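Local coordinates for protein virB8 (Agrobacterium tumefaciens, PDB 2CC3), which is suggested to act at the bacterial surface as part of a type IV secretion system, helping direct T-DNA transfer to plant cells, at residues A[17-22]-A[88-93]; A[36-41]-A[47-52]. All blocks are in the same frame, centred on the assembly; numbering follows the deposited sequence.

Overall arrangement
Both interactions lie in the periplasmic domain of VirB8, whose fold sets helices against one face of a four-stranded antiparallel sheet. Interaction 1 joins the last part of helix 6-23 to strand 85-96; interaction 2, which falls between its two segments in the sequence, joins helix 30-39 to helix 43-53. Their centres are about 15 Å apart, and that of interaction 1 lies about 5 Å from the centre of the chain. Helix 6-23 connects them: Tyr18 hydrogen-bonds Ser41, Arg22 makes a weak hydrogen bond to Asn48, and Leu21 packs on Leu36. Helix 6-23 thus touches both the sheet and the following helix pair within one compact domain.

Interaction 1 of 2, residues A[17-22]-A[88-93]; sequences EYVRLR and IRYKRT
Tyr18 OH is held by two groups on the flank of the helix whose next residue, Val19, meets Ile88 and Tyr90 of the sheet. Arg22 NH1, one turn further along, gives it a hydrogen bond of 3.0 Å from NH1 to OH; the N-H...O angle is 142° and the hydroxyl lies close to the guanidinium plane. The second partner is Ser41 OG, in the loop after helix 30-39. Tyr18, a buried residue, thus has its hydroxyl bonded to its own helix and to the loop beyond the next one.

Across the contact Val19 does the work with two methyl groups, one for each residue of the strand. CG1 stands anti to the backbone N (chi1 178°) and rests over one face of the Tyr90 ring in a CH-pi contact, 4.0 Å from CG1 to the ring centroid and 22° off the normal. It is displaced toward the rim, with CD2 and CE2 of Tyr90 nearest. CG2, the other branch, meets the tip of Ile88: Val19 CG2 to Ile88 CD1 is 3.5 Å, tighter than usual for two carbons, and the two side chains run past each other in opposite directions.

Tyr90 is further positioned by a hydrogen bond between its OH and Thr137 OG1 and by Trp106, whose ring lies nearly parallel to its own. Leu15 and Trp16 extend the helix side of the packing onto Ile88. The apolar side of a long N-terminal helix laid against an antiparallel sheet is an arrangement characteristic of the NTF2-like fold, to whose clan the VirB8 family belongs.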
ATOM      1  N   GLU A  17      -6.833  -2.890  -3.077  1.00  6.38           N
ATOM      2  CA  GLU A  17      -5.622  -3.066  -2.272  1.00  5.23           C
ATOM      3  C   GLU A  17      -5.601  -4.484  -1.661  1.00  2.00           C
ATOM      4  O   GLU A  17      -4.566  -5.158  -1.658  1.00  2.00           O
ATOM      5  CB  GLU A  17      -5.543  -1.985  -1.207  1.00  3.66           C
ATOM      6  CG  GLU A  17      -4.341  -2.095  -0.308  1.00 10.56           C
ATOM      7  CD  GLU A  17      -4.503  -1.292   0.961  1.00 18.42           C
ATOM      8  OE1 GLU A  17      -5.529  -0.553   1.117  1.00 20.27           O
ATOM      9  OE2 GLU A  17      -3.605  -1.422   1.818  1.00 21.68           O
ATOM     10  N   TYR A  18      -6.753  -4.942  -1.178  1.00  5.10           N
ATOM     11  CA  TYR A  18      -6.892  -6.338  -0.726  1.00  3.54           C
ATOM     12  C   TYR A  18      -6.461  -7.303  -1.799  1.00  4.50           C
ATOM     13  O   TYR A  18      -5.525  -8.118  -1.612  1.00  4.05           O
ATOM     14  CB  TYR A  18      -8.315  -6.674  -0.254  1.00  6.65           C
ATOM     15  CG  TYR A  18      -8.423  -8.063   0.388  1.00  6.44           C
ATOM     16  CD1 TYR A  18      -8.149  -8.243   1.750  1.00  6.06           C
ATOM     17  CD2 TYR A  18      -8.807  -9.185  -0.372  1.00  5.36           C
ATOM     18  CE1 TYR A  18      -8.248  -9.506   2.344  1.00  7.27           C
ATOM     19  CE2 TYR A  18      -8.897 -10.438   0.186  1.00  2.00           C
ATOM     20  CZ  TYR A  18      -8.619 -10.607   1.546  1.00  6.27           C
ATOM     21  OH  TYR A  18      -8.698 -11.857   2.114  1.00  2.68           O
ATOM     22  N   VAL A  19      -7.118  -7.221  -2.945  1.00  6.49           N
ATOM     23  CA  VAL A  19      -6.721  -8.077  -4.072  1.00  4.99           C
ATOM     24  C   VAL A  19      -5.235  -7.965  -4.364  1.00  5.79           C
ATOM     25  O   VAL A  19      -4.514  -8.978  -4.415  1.00  7.71           O
ATOM     26  CB  VAL A  19      -7.513  -7.717  -5.359  1.00  8.08           C
ATOM     27  CG1 VAL A  19      -7.055  -8.574  -6.554  1.00  6.13           C
ATOM     28  CG2 VAL A  19      -8.964  -7.884  -5.109  1.00  2.00           C
ATOM     29  N   ARG A  20      -4.756  -6.731  -4.539  1.00  4.27           N
ATOM     30  CA  ARG A  20      -3.380  -6.558  -4.938  1.00  5.37           C
ATOM     31  C   ARG A  20      -2.443  -7.208  -3.913  1.00  4.38           C
ATOM     32  O   ARG A  20      -1.516  -7.934  -4.287  1.00  3.82           O
ATOM     33  CB  ARG A  20      -3.073  -5.064  -5.119  1.00  4.50           C
ATOM     34  CG  ARG A  20      -1.691  -4.724  -5.608  1.00  6.37           C
ATOM     35  CD  ARG A  20      -1.397  -3.190  -5.497  1.00 12.18           C
ATOM     36  NE  ARG A  20      -1.203  -2.723  -4.108  1.00 17.83           N
ATOM     37  CZ  ARG A  20      -0.029  -2.663  -3.452  1.00 18.35           C
ATOM     38  NH1 ARG A  20       1.133  -3.028  -4.018  1.00 17.20           N
ATOM     39  NH2 ARG A  20      -0.011  -2.217  -2.204  1.00 19.11           N
ATOM     40  N   LEU A  21      -2.644  -6.904  -2.625  1.00  4.31           N
ATOM     41  CA  LEU A  21      -1.761  -7.435  -1.569  1.00  8.25           C
ATOM     42  C   LEU A  21      -1.838  -8.967  -1.480  1.00  8.07           C
ATOM     43  O   LEU A  21      -0.849  -9.642  -1.226  1.00  7.96           O
ATOM     44  CB  LEU A  21      -2.066  -6.793  -0.196  1.00  9.08           C
ATOM     45  CG  LEU A  21      -1.626  -5.348   0.105  1.00 11.86           C
ATOM     46  CD1 LEU A  21      -2.359  -4.850   1.312  1.00 14.33           C
ATOM     47  CD2 LEU A  21      -0.124  -5.148   0.327  1.00 12.23           C
ATOM     48  N   ARG A  22      -3.021  -9.514  -1.715  1.00  9.04           N
ATOM     49  CA  ARG A  22      -3.220 -10.949  -1.594  1.00  3.91           C
ATOM     50  C   ARG A  22      -2.680 -11.728  -2.803  1.00  5.34           C
ATOM     51  O   ARG A  22      -2.164 -12.842  -2.634  1.00  5.26           O
ATOM     52  CB  ARG A  22      -4.693 -11.254  -1.295  1.00  3.28           C
ATOM     53  CG  ARG A  22      -4.998 -12.733  -1.296  1.00 10.41           C
ATOM     54  CD  ARG A  22      -6.294 -13.107  -0.609  1.00  6.34           C
ATOM     55  NE  ARG A  22      -6.399 -14.574  -0.570  1.00  8.74           N
ATOM     56  CZ  ARG A  22      -7.319 -15.231   0.116  1.00  5.35           C
ATOM     57  NH1 ARG A  22      -8.208 -14.564   0.835  1.00  8.89           N
ATOM     58  NH2 ARG A  22      -7.342 -16.544   0.097  1.00 13.09           N
ATOM     59  N   ILE A  88     -13.750  -8.238  -9.192  1.00 11.42           N
ATOM     60  CA  ILE A  88     -12.581  -7.480  -9.633  1.00  9.26           C
ATOM     61  C   ILE A  88     -11.772  -8.265 -10.637  1.00  7.50           C
ATOM     62  O   ILE A  88     -11.192  -9.306 -10.290  1.00  7.74           O
ATOM     63  CB  ILE A  88     -11.667  -7.116  -8.436  1.00 11.48           C
ATOM     64  CG1 ILE A  88     -12.426  -6.251  -7.437  1.00  9.43           C
ATOM     65  CG2 ILE A  88     -10.402  -6.414  -8.929  1.00 12.62           C
ATOM     66  CD1 ILE A  88     -11.667  -5.959  -6.194  1.00 10.58           C
ATOM     67  N   ARG A  89     -11.713  -7.751 -11.868  1.00  6.07           N
ATOM     68  CA  ARG A  89     -10.924  -8.349 -12.923  1.00  4.45           C
ATOM     69  C   ARG A  89      -9.521  -7.751 -12.873  1.00  4.93           C
ATOM     70  O   ARG A  89      -9.389  -6.539 -12.746  1.00  3.90           O
ATOM     71  CB  ARG A  89     -11.558  -8.061 -14.284  1.00 10.30           C
ATOM     72  CG  ARG A  89     -11.126  -9.012 -15.385  1.00 15.73           C
ATOM     73  CD  ARG A  89     -12.231  -9.998 -15.787  1.00 16.71           C
ATOM     74  NE  ARG A  89     -11.688 -11.205 -16.432  1.00 19.13           N
ATOM     75  CZ  ARG A  89     -11.235 -11.270 -17.680  1.00 22.19           C
ATOM     76  NH1 ARG A  89     -11.206 -10.212 -18.471  1.00 26.54           N
ATOM     77  NH2 ARG A  89     -10.771 -12.408 -18.140  1.00 26.36           N
ATOM     78  N   TYR A  90      -8.483  -8.592 -12.964  1.00  2.00           N
ATOM     79  CA  TYR A  90      -7.117  -8.117 -12.894  1.00  2.03           C
ATOM     80  C   TYR A  90      -6.248  -9.012 -13.714  1.00  3.59           C
ATOM     81  O   TYR A  90      -6.572 -10.165 -13.905  1.00  4.38           O
ATOM     82  CB  TYR A  90      -6.590  -8.040 -11.425  1.00  3.26           C
ATOM     83  CG  TYR A  90      -6.583  -9.351 -10.670  1.00  2.00           C
ATOM     84  CD1 TYR A  90      -5.441 -10.116 -10.583  1.00  2.00           C
ATOM     85  CD2 TYR A  90      -7.740  -9.821 -10.052  1.00  2.13           C
ATOM     86  CE1 TYR A  90      -5.441 -11.323  -9.920  1.00  2.00           C
ATOM     87  CE2 TYR A  90      -7.753 -11.007  -9.384  1.00  2.63           C
ATOM     88  CZ  TYR A  90      -6.604 -11.772  -9.325  1.00  3.89           C
ATOM     89  OH  TYR A  90      -6.627 -12.975  -8.640  1.00  2.71           O
ATOM     90  N   LYS A  91      -5.151  -8.454 -14.203  1.00  6.57           N
ATOM     91  CA  LYS A  91      -4.114  -9.182 -14.901  1.00  9.38           C
ATOM     92  C   LYS A  91      -3.001  -9.497 -13.945  1.00  8.73           C
ATOM     93  O   LYS A  91      -2.568  -8.625 -13.169  1.00  8.78           O
ATOM     94  CB  LYS A  91      -3.567  -8.313 -16.036  1.00 15.93           C
ATOM     95  CG  LYS A  91      -2.408  -8.934 -16.820  1.00 21.01           C
ATOM     96  CD  LYS A  91      -2.183  -8.131 -18.099  1.00 25.52           C
ATOM     97  CE  LYS A  91      -0.821  -8.415 -18.756  1.00 28.89           C
ATOM     98  NZ  LYS A  91       0.168  -7.294 -18.616  1.00 30.55           N
ATOM     99  N   ARG A  92      -2.507 -10.735 -14.024  1.00  9.49           N
ATOM    100  CA  ARG A  92      -1.468 -11.215 -13.128  1.00 12.31           C
ATOM    101  C   ARG A  92      -0.235 -11.649 -13.921  1.00 16.36           C
ATOM    102  O   ARG A  92      -0.326 -12.474 -14.818  1.00 17.80           O
ATOM    103  CB  ARG A  92      -2.004 -12.366 -12.292  1.00 12.70           C
ATOM    104  CG  ARG A  92      -1.394 -12.500 -10.902  1.00 14.26           C
ATOM    105  CD  ARG A  92      -0.555 -13.737 -10.850  1.00 15.54           C
ATOM    106  NE  ARG A  92      -0.922 -14.606  -9.745  1.00 17.95           N
ATOM    107  CZ  ARG A  92      -0.955 -15.939  -9.802  1.00 15.08           C
ATOM    108  NH1 ARG A  92      -0.675 -16.589 -10.936  1.00 17.59           N
ATOM    109  NH2 ARG A  92      -1.291 -16.629  -8.718  1.00 14.26           N
ATOM    110  N   THR A  93       0.916 -11.084 -13.575  1.00 14.43           N
ATOM    111  CA  THR A  93       2.139 -11.298 -14.317  1.00 12.75           C
ATOM    112  C   THR A  93       3.141 -12.004 -13.425  1.00 13.99           C
ATOM    113  O   THR A  93       3.447 -11.530 -12.321  1.00 17.80           O
ATOM    114  CB  THR A  93       2.723  -9.948 -14.776  1.00 12.11           C
ATOM    115  OG1 THR A  93       1.693  -9.168 -15.397  1.00 10.36           O
ATOM    116  CG2 THR A  93       3.847 -10.157 -15.738  1.00 11.34           C
TER

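Interaction 2 of 2, residues A[36-41]-A[47-52]; sequences LVSNFS and QNYQQF
Val37 and Tyr49 meet at about a right angle where two consecutive helices, 30-39 and 43-53, pack against each other in the helical layer of this NTF2-like domain. The methyl CG1 of Val37 sits over one face of the Tyr49 ring, above its centre. This is a close CH-pi contact: CG1 of Val37 is 3.4 Å from the centroid of the Tyr49 ring and only 13° off the normal. Both partners are turned into it by the same first torsion, with Val37 CG1 and Tyr49 CG each anti to its own backbone N. Val37 CB follows the methyl over the rim of the ring, 3.7 Å from Tyr49 CE2.

Ser38, the next residue, approaches the same ring differently. Its OG lies at the edge, near the ring plane, 4.0 Å from Tyr49 CE2. Alongside, Gln50 extends its chain beyond CG and brings the amide to the serine: NE2 of Gln50 donates to Ser38 OG over 3.1 Å, with an N-H...O angle of 145° and the oxygen somewhat out of the amide plane. Ser38 OG is also hydrogen-bonded to the backbone O of Tyr34 one turn earlier, so the buried hydroxyl is tied both to its own helix and to the facing one.

On the facing helix, Phe53 places its ring against that of Tyr49, and Arg22 of helix 6-23 also touches Tyr49. Beyond helix 30-39, Ser41 turns back and donates a hydrogen bond of 2.9 Å from OG to the backbone O of Val37.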
ATOM      1  N   LEU A  36      -1.407  -7.191   6.561  1.00 10.34           N
ATOM      2  CA  LEU A  36      -2.550  -6.415   6.072  1.00  9.61           C
ATOM      3  C   LEU A  36      -3.669  -7.332   5.519  1.00  6.96           C
ATOM      4  O   LEU A  36      -4.807  -7.176   5.872  1.00  5.28           O
ATOM      5  CB  LEU A  36      -2.123  -5.351   5.031  1.00 16.45           C
ATOM      6  CG  LEU A  36      -1.760  -3.888   5.397  1.00 15.42           C
ATOM      7  CD1 LEU A  36      -1.954  -2.962   4.199  1.00 14.49           C
ATOM      8  CD2 LEU A  36      -2.565  -3.339   6.581  1.00 18.83           C
ATOM      9  N   VAL A  37      -3.327  -8.300   4.672  1.00  8.68           N
ATOM     10  CA  VAL A  37      -4.325  -9.235   4.153  1.00  9.75           C
ATOM     11  C   VAL A  37      -5.056  -9.942   5.298  1.00  9.90           C
ATOM     12  O   VAL A  37      -6.280  -9.967   5.315  1.00 11.84           O
ATOM     13  CB  VAL A  37      -3.718 -10.294   3.176  1.00  7.42           C
ATOM     14  CG1 VAL A  37      -4.730 -11.391   2.923  1.00  2.00           C
ATOM     15  CG2 VAL A  37      -3.308  -9.623   1.847  1.00  8.51           C
ATOM     16  N   SER A  38      -4.297 -10.486   6.257  1.00 13.47           N
ATOM     17  CA  SER A  38      -4.871 -11.204   7.440  1.00 13.33           C
ATOM     18  C   SER A  38      -5.810 -10.349   8.289  1.00 13.01           C
ATOM     19  O   SER A  38      -6.839 -10.822   8.759  1.00 11.76           O
ATOM     20  CB  SER A  38      -3.744 -11.742   8.345  1.00 16.43           C
ATOM     21  OG  SER A  38      -2.819 -12.553   7.618  1.00 14.03           O
ATOM     22  N   ASN A  39      -5.440  -9.089   8.504  1.00 16.02           N
ATOM     23  CA  ASN A  39      -6.226  -8.189   9.364  1.00 15.11           C
ATOM     24  C   ASN A  39      -7.552  -7.767   8.753  1.00 15.43           C
ATOM     25  O   ASN A  39      -8.533  -7.511   9.452  1.00 18.65           O
ATOM     26  CB  ASN A  39      -5.394  -6.956   9.723  1.00 16.32           C
ATOM     27  CG  ASN A  39      -4.298  -7.279  10.706  1.00 16.78           C
ATOM     28  OD1 ASN A  39      -4.494  -8.089  11.605  1.00 11.62           O
ATOM     29  ND2 ASN A  39      -3.140  -6.646  10.544  1.00 16.59           N
ATOM     30  N   PHE A  40      -7.553  -7.699   7.429  1.00 14.65           N
ATOM     31  CA  PHE A  40      -8.701  -7.334   6.616  1.00 15.27           C
ATOM     32  C   PHE A  40      -9.759  -8.469   6.472  1.00 13.03           C
ATOM     33  O   PHE A  40     -10.852  -8.230   5.968  1.00 10.61           O
ATOM     34  CB  PHE A  40      -8.193  -7.032   5.189  1.00 15.90           C
ATOM     35  CG  PHE A  40      -7.994  -5.552   4.862  1.00 19.00           C
ATOM     36  CD1 PHE A  40      -6.725  -4.960   4.941  1.00 23.55           C
ATOM     37  CD2 PHE A  40      -9.049  -4.777   4.384  1.00 20.83           C
ATOM     38  CE1 PHE A  40      -6.517  -3.590   4.604  1.00 20.66           C
ATOM     39  CE2 PHE A  40      -8.857  -3.412   4.044  1.00 20.20           C
ATOM     40  CZ  PHE A  40      -7.589  -2.827   4.152  1.00 18.38           C
ATOM     41  N   SER A  41      -9.416  -9.700   6.868  1.00 11.87           N
ATOM     42  CA  SER A  41     -10.237 -10.878   6.558  1.00 10.78           C
ATOM     43  C   SER A  41     -10.934 -11.461   7.777  1.00 12.30           C
ATOM     44  O   SER A  41     -10.320 -11.602   8.824  1.00 13.68           O
ATOM     45  CB  SER A  41      -9.341 -11.943   5.959  1.00 11.29           C
ATOM     46  OG  SER A  41      -8.674 -11.432   4.818  1.00 13.91           O
ATOM     47  N   GLN A  47      -7.983 -17.785   7.331  1.00 12.68           N
ATOM     48  CA  GLN A  47      -7.402 -19.111   7.426  1.00 13.65           C
ATOM     49  C   GLN A  47      -7.123 -19.720   6.063  1.00 11.22           C
ATOM     50  O   GLN A  47      -6.073 -20.317   5.873  1.00 15.58           O
ATOM     51  CB  GLN A  47      -8.284 -20.012   8.283  1.00 19.00           C
ATOM     52  CG  GLN A  47      -8.216 -19.617   9.737  1.00 19.45           C
ATOM     53  CD  GLN A  47      -9.460 -19.992  10.491  1.00 22.69           C
ATOM     54  OE1 GLN A  47     -10.554 -20.055   9.930  1.00 21.50           O
ATOM     55  NE2 GLN A  47      -9.307 -20.222  11.788  1.00 25.22           N
ATOM     56  N   ASN A  48      -8.048 -19.564   5.120  1.00 11.89           N
ATOM     57  CA  ASN A  48      -7.793 -19.952   3.725  1.00 12.18           C
ATOM     58  C   ASN A  48      -6.529 -19.282   3.180  1.00 11.21           C
ATOM     59  O   ASN A  48      -5.661 -19.932   2.603  1.00 11.31           O
ATOM     60  CB  ASN A  48      -9.007 -19.615   2.863  1.00 17.36           C
ATOM     61  CG  ASN A  48      -8.844 -20.030   1.393  1.00 20.65           C
ATOM     62  OD1 ASN A  48      -8.920 -19.188   0.486  1.00 20.09           O
ATOM     63  ND2 ASN A  48      -8.638 -21.319   1.157  1.00 23.50           N
ATOM     64  N   TYR A  49      -6.402 -17.979   3.393  1.00 11.52           N
ATOM     65  CA  TYR A  49      -5.239 -17.266   2.877  1.00  8.78           C
ATOM     66  C   TYR A  49      -3.938 -17.733   3.529  1.00  8.56           C
ATOM     67  O   TYR A  49      -2.927 -17.979   2.834  1.00  7.55           O
ATOM     68  CB  TYR A  49      -5.406 -15.746   3.062  1.00 12.85           C
ATOM     69  CG  TYR A  49      -4.112 -14.953   2.870  1.00 10.13           C
ATOM     70  CD1 TYR A  49      -3.535 -14.820   1.591  1.00  5.60           C
ATOM     71  CD2 TYR A  49      -3.477 -14.333   3.968  1.00 11.21           C
ATOM     72  CE1 TYR A  49      -2.347 -14.105   1.393  1.00  9.28           C
ATOM     73  CE2 TYR A  49      -2.281 -13.599   3.790  1.00  8.77           C
ATOM     74  CZ  TYR A  49      -1.731 -13.494   2.497  1.00 10.85           C
ATOM     75  OH  TYR A  49      -0.574 -12.789   2.297  1.00 11.86           O
ATOM     76  N   GLN A  50      -3.967 -17.848   4.862  1.00  6.60           N
ATOM     77  CA  GLN A  50      -2.790 -18.228   5.633  1.00  8.53           C
ATOM     78  C   GLN A  50      -2.284 -19.638   5.351  1.00 11.58           C
ATOM     79  O   GLN A  50      -1.062 -19.857   5.297  1.00 11.64           O
ATOM     80  CB  GLN A  50      -3.033 -18.012   7.132  1.00 11.96           C
ATOM     81  CG  GLN A  50      -3.100 -16.529   7.506  1.00 14.34           C
ATOM     82  CD  GLN A  50      -3.245 -16.254   8.998  1.00 14.05           C
ATOM     83  OE1 GLN A  50      -3.727 -17.086   9.755  1.00 15.51           O
ATOM     84  NE2 GLN A  50      -2.852 -15.047   9.415  1.00 16.20           N
ATOM     85  N   GLN A  51      -3.211 -20.579   5.149  1.00 15.95           N
ATOM     86  CA  GLN A  51      -2.866 -21.965   4.851  1.00 17.21           C
ATOM     87  C   GLN A  51      -2.261 -22.102   3.454  1.00 17.07           C
ATOM     88  O   GLN A  51      -1.416 -22.961   3.211  1.00 14.45           O
ATOM     89  CB  GLN A  51      -4.099 -22.866   4.996  1.00 24.82           C
ATOM     90  CG  GLN A  51      -3.792 -24.248   5.585  1.00 29.80           C
ATOM     91  CD  GLN A  51      -3.106 -25.170   4.589  1.00 32.41           C
ATOM     92  OE1 GLN A  51      -3.386 -25.123   3.381  1.00 34.06           O
ATOM     93  NE2 GLN A  51      -2.201 -26.011   5.087  1.00 29.50           N
ATOM     94  N   PHE A  52      -2.705 -21.246   2.541  1.00 16.88           N
ATOM     95  CA  PHE A  52      -2.135 -21.195   1.210  1.00 19.12           C
ATOM     96  C   PHE A  52      -0.733 -20.551   1.216  1.00 18.39           C
ATOM     97  O   PHE A  52       0.243 -21.128   0.724  1.00 18.12           O
ATOM     98  CB  PHE A  52      -3.066 -20.467   0.228  1.00 20.05           C
ATOM     99  CG  PHE A  52      -2.379 -20.082  -1.035  1.00 22.39           C
ATOM    100  CD1 PHE A  52      -1.958 -21.063  -1.926  1.00 21.64           C
ATOM    101  CD2 PHE A  52      -2.060 -18.752  -1.295  1.00 23.66           C
ATOM    102  CE1 PHE A  52      -1.274 -20.729  -3.060  1.00 22.70           C
ATOM    103  CE2 PHE A  52      -1.368 -18.408  -2.453  1.00 23.58           C
ATOM    104  CZ  PHE A  52      -0.983 -19.393  -3.331  1.00 21.74           C
TER